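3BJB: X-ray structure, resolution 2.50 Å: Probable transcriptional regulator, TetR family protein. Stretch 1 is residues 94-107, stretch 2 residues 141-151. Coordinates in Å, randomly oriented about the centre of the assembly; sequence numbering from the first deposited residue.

Stretch 1 94-107: SPQDAVYNVLVRAT
Stretch 2, residues 141-151: AFRQIMLDAAG

How do the two backbones lie? Residues 95-107 and 141-150 are helical in one chain, the first helix running on past 107 and the second having begun before 141. Their N-to-C directions differ by 136°, so they run roughly antiparallel but splayed, with axes 8.1 Å apart at closest approach. The register pairs Pro95 CA with Ala150 CA at 4.3 Å and Val99 CA with Met146 CA at 5.4 Å. Ser94 (phi/psi -136/168, chi1 p) caps the first helix: Asp97 N donates to Ser94 OG at 3.1 Å. The second helix gives way at Gly151, whose positive phi (68/30) suits glycine.

What meets at the Pro95 end? Ala98, Ala149 and Ala150, with Pro95 and Val99 beside them, fill the close approach. Pro95 CB lies 4.2 Å from Ala150 CB, and Ala98, pointing toward the other helix, brings its CB to 3.3 Å from Ala149 O. Val99, chi1 t, sets CG2 3.8 Å from Ala150 CB.

Which residue ties the middle together? Selenomethionine Met146, with the largest covered area, leaves its backbone sideways, but chi1 m, chi2 t and chi3 95° carry its end inward. Met146 CE sits 3.1 Å from Val99 CG1 and 3.2 Å from Leu103 CD1, apolar contacts shorter than usual for carbon pairs. Val102 (chi1 -37°) points toward the second helix, placing CG1 3.3 Å from Ala149 CB and CG2 3.8 Å from Met146 CG.

How does the contact finish toward Phe142? Leu103, with chi1 -106° and chi2 31°, places CD1 4.0 Å from Phe142 CZ, obliquely to the ring. Phe142 (chi1 -145°, chi2 -145°) meets Ala106 at its ring edge, CZ to Ala106 CB being 4.4 Å. No hydrogen bond crosses between the stretches; apolar packing accounts for the side-chain pairings, with 456 Å² buried over both sides.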

# COMPACT_ATOMS: atom_id res chain seq x y z
N SER B 94 27.66 -2.05 -3.20
CA SER B 94 27.45 -3.43 -2.77
C SER B 94 26.14 -3.90 -3.44
O SER B 94 25.44 -3.09 -4.05
CB SER B 94 27.39 -3.54 -1.23
OG SER B 94 26.27 -2.83 -0.70
N PRO B 95 25.83 -5.21 -3.41
CA PRO B 95 24.50 -5.61 -3.85
C PRO B 95 23.37 -4.80 -3.16
O PRO B 95 22.50 -4.24 -3.85
CB PRO B 95 24.44 -7.09 -3.46
CG PRO B 95 25.90 -7.54 -3.53
CD PRO B 95 26.68 -6.37 -3.05
N GLN B 96 23.39 -4.72 -1.83
CA GLN B 96 22.35 -3.99 -1.14
C GLN B 96 22.35 -2.50 -1.53
O GLN B 96 21.31 -1.88 -1.70
CB GLN B 96 22.31 -4.28 0.39
CG GLN B 96 23.59 -4.59 1.15
CD GLN B 96 24.26 -5.89 0.73
OE1 GLN B 96 25.27 -5.88 0.02
NE2 GLN B 96 23.73 -7.01 1.19
N ASP B 97 23.52 -1.97 -1.77
CA ASP B 97 23.67 -0.64 -2.32
C ASP B 97 23.08 -0.44 -3.71
O ASP B 97 22.38 0.57 -3.99
CB ASP B 97 25.15 -0.36 -2.43
CG ASP B 97 25.47 1.06 -2.24
OD1 ASP B 97 25.65 1.75 -3.28
OD2 ASP B 97 25.51 1.47 -1.04
N ALA B 98 23.39 -1.36 -4.62
CA ALA B 98 22.92 -1.24 -5.97
C ALA B 98 21.38 -1.24 -5.93
O ALA B 98 20.72 -0.53 -6.70
CB ALA B 98 23.45 -2.37 -6.81
N VAL B 99 20.84 -2.01 -5.01
CA VAL B 99 19.41 -2.21 -4.93
C VAL B 99 18.80 -0.96 -4.34
O VAL B 99 17.83 -0.42 -4.84
CB VAL B 99 19.08 -3.49 -4.13
CG1 VAL B 99 17.61 -3.59 -3.92
CG2 VAL B 99 19.59 -4.75 -4.87
N TYR B 100 19.43 -0.46 -3.30
CA TYR B 100 19.12 0.88 -2.84
C TYR B 100 19.07 1.89 -3.99
O TYR B 100 18.15 2.70 -4.03
CB TYR B 100 20.15 1.33 -1.82
CG TYR B 100 19.83 2.70 -1.35
CD1 TYR B 100 18.61 2.95 -0.70
CD2 TYR B 100 20.69 3.76 -1.56
CE1 TYR B 100 18.28 4.19 -0.25
CE2 TYR B 100 20.37 5.04 -1.11
CZ TYR B 100 19.15 5.24 -0.45
OH TYR B 100 18.77 6.49 0.00
N ASN B 101 20.04 1.88 -4.89
CA ASN B 101 20.09 2.88 -5.96
C ASN B 101 18.93 2.80 -6.95
O ASN B 101 18.51 3.82 -7.51
CB ASN B 101 21.43 2.86 -6.72
CG ASN B 101 22.62 3.34 -5.89
OD1 ASN B 101 23.73 2.80 -6.01
ND2 ASN B 101 22.41 4.36 -5.05
N VAL B 102 18.43 1.59 -7.21
CA VAL B 102 17.29 1.46 -8.11
C VAL B 102 16.02 2.00 -7.44
O VAL B 102 15.19 2.67 -8.09
CB VAL B 102 17.07 -0.01 -8.63
CG1 VAL B 102 18.36 -0.70 -8.89
CG2 VAL B 102 16.23 -0.84 -7.68
N LEU B 103 15.89 1.72 -6.15
CA LEU B 103 14.72 2.09 -5.39
C LEU B 103 14.66 3.60 -5.31
O LEU B 103 13.59 4.18 -5.55
CB LEU B 103 14.72 1.41 -4.02
CG LEU B 103 13.74 0.23 -3.77
CD1 LEU B 103 13.44 -0.62 -5.01
CD2 LEU B 103 14.23 -0.66 -2.63
N VAL B 104 15.81 4.24 -5.06
CA VAL B 104 15.95 5.70 -5.02
C VAL B 104 15.56 6.33 -6.36
O VAL B 104 14.81 7.32 -6.40
CB VAL B 104 17.40 6.14 -4.63
CG1 VAL B 104 17.64 7.62 -4.88
CG2 VAL B 104 17.69 5.79 -3.16
N ARG B 105 16.07 5.76 -7.45
CA ARG B 105 15.66 6.16 -8.78
C ARG B 105 14.16 6.05 -9.05
O ARG B 105 13.59 6.96 -9.60
CB ARG B 105 16.39 5.29 -9.81
CG ARG B 105 16.14 5.69 -11.24
CD ARG B 105 16.85 6.97 -11.55
NE ARG B 105 18.28 6.72 -11.77
CZ ARG B 105 18.79 6.23 -12.90
NH1 ARG B 105 18.00 5.95 -13.94
NH2 ARG B 105 20.09 6.04 -12.98
N ALA B 106 13.54 4.93 -8.69
CA ALA B 106 12.11 4.75 -8.90
C ALA B 106 11.27 5.71 -8.02
O ALA B 106 10.35 6.37 -8.51
CB ALA B 106 11.72 3.32 -8.65
N THR B 107 11.61 5.78 -6.73
CA THR B 107 10.94 6.67 -5.80
C THR B 107 10.93 8.08 -6.38
O THR B 107 9.89 8.77 -6.40
CB THR B 107 11.66 6.70 -4.45
OG1 THR B 107 11.85 5.36 -3.93
CG2 THR B 107 10.87 7.51 -3.46
N ALA B 141 8.77 -7.99 -12.81
CA ALA B 141 9.58 -7.05 -13.60
C ALA B 141 10.46 -6.32 -12.64
O ALA B 141 11.62 -6.07 -12.93
CB ALA B 141 8.71 -6.08 -14.37
N PHE B 142 9.91 -6.03 -11.47
CA PHE B 142 10.62 -5.27 -10.49
C PHE B 142 11.77 -6.07 -9.94
O PHE B 142 12.93 -5.77 -10.18
CB PHE B 142 9.67 -4.83 -9.39
CG PHE B 142 9.99 -3.50 -8.87
CD1 PHE B 142 9.81 -3.20 -7.53
CD2 PHE B 142 10.54 -2.54 -9.71
CE1 PHE B 142 10.16 -1.93 -7.02
CE2 PHE B 142 10.91 -1.25 -9.23
CZ PHE B 142 10.71 -0.94 -7.88
N ARG B 143 11.42 -7.12 -9.22
CA ARG B 143 12.34 -8.11 -8.80
C ARG B 143 13.53 -8.35 -9.76
O ARG B 143 14.67 -8.51 -9.30
CB ARG B 143 11.54 -9.39 -8.57
CG ARG B 143 12.18 -10.46 -7.73
CD ARG B 143 11.48 -11.75 -8.02
NE ARG B 143 11.63 -12.06 -9.45
CZ ARG B 143 10.88 -12.94 -10.12
NH1 ARG B 143 9.91 -13.61 -9.50
NH2 ARG B 143 11.11 -13.13 -11.42
N GLN B 144 13.30 -8.39 -11.08
CA GLN B 144 14.40 -8.58 -12.05
C GLN B 144 15.30 -7.36 -12.29
O GLN B 144 16.42 -7.51 -12.77
CB GLN B 144 13.91 -9.07 -13.42
CG GLN B 144 13.83 -10.56 -13.54
CD GLN B 144 15.19 -11.25 -13.51
OE1 GLN B 144 15.26 -12.46 -13.37
NE2 GLN B 144 16.27 -10.48 -13.65
N ILE B 145 14.81 -6.17 -12.01
CA ILE B 145 15.64 -4.98 -12.16
C ILE B 145 16.64 -4.92 -11.04
O ILE B 145 17.79 -4.49 -11.24
CB ILE B 145 14.81 -3.70 -12.19
CG1 ILE B 145 13.97 -3.66 -13.47
CG2 ILE B 145 15.73 -2.44 -12.08
CD1 ILE B 145 13.01 -2.50 -13.51
N MSE B 146 16.20 -5.37 -9.87
CA MSE B 146 16.96 -5.32 -8.64
C MSE B 146 17.97 -6.45 -8.64
O MSE B 146 19.15 -6.25 -8.31
CB MSE B 146 16.03 -5.46 -7.43
CG MSE B 146 14.90 -4.43 -7.38
SE MSE B 146 13.73 -4.76 -5.81
CE MSE B 146 14.57 -3.54 -4.58
N LEU B 147 17.49 -7.63 -9.00
CA LEU B 147 18.35 -8.76 -9.19
C LEU B 147 19.48 -8.37 -10.13
O LEU B 147 20.64 -8.57 -9.79
CB LEU B 147 17.55 -9.96 -9.71
CG LEU B 147 17.33 -11.18 -8.80
CD1 LEU B 147 17.86 -11.07 -7.36
CD2 LEU B 147 15.89 -11.64 -8.80
N ASP B 148 19.16 -7.73 -11.25
CA ASP B 148 20.15 -7.35 -12.23
C ASP B 148 21.09 -6.28 -11.70
O ASP B 148 22.31 -6.35 -11.86
CB ASP B 148 19.47 -6.89 -13.52
CG ASP B 148 19.03 -8.07 -14.41
OD1 ASP B 148 19.41 -9.23 -14.16
OD2 ASP B 148 18.30 -7.83 -15.40
N ALA B 149 20.51 -5.29 -11.03
CA ALA B 149 21.31 -4.22 -10.48
C ALA B 149 22.29 -4.79 -9.46
O ALA B 149 23.43 -4.36 -9.39
CB ALA B 149 20.43 -3.15 -9.85
N ALA B 150 21.83 -5.75 -8.66
CA ALA B 150 22.68 -6.39 -7.66
C ALA B 150 23.65 -7.32 -8.34
O ALA B 150 24.63 -7.73 -7.76
CB ALA B 150 21.83 -7.17 -6.70
N GLY B 151 23.36 -7.64 -9.60
CA GLY B 151 24.12 -8.62 -10.33
C GLY B 151 23.97 -10.03 -9.80
O GLY B 151 24.90 -10.81 -9.92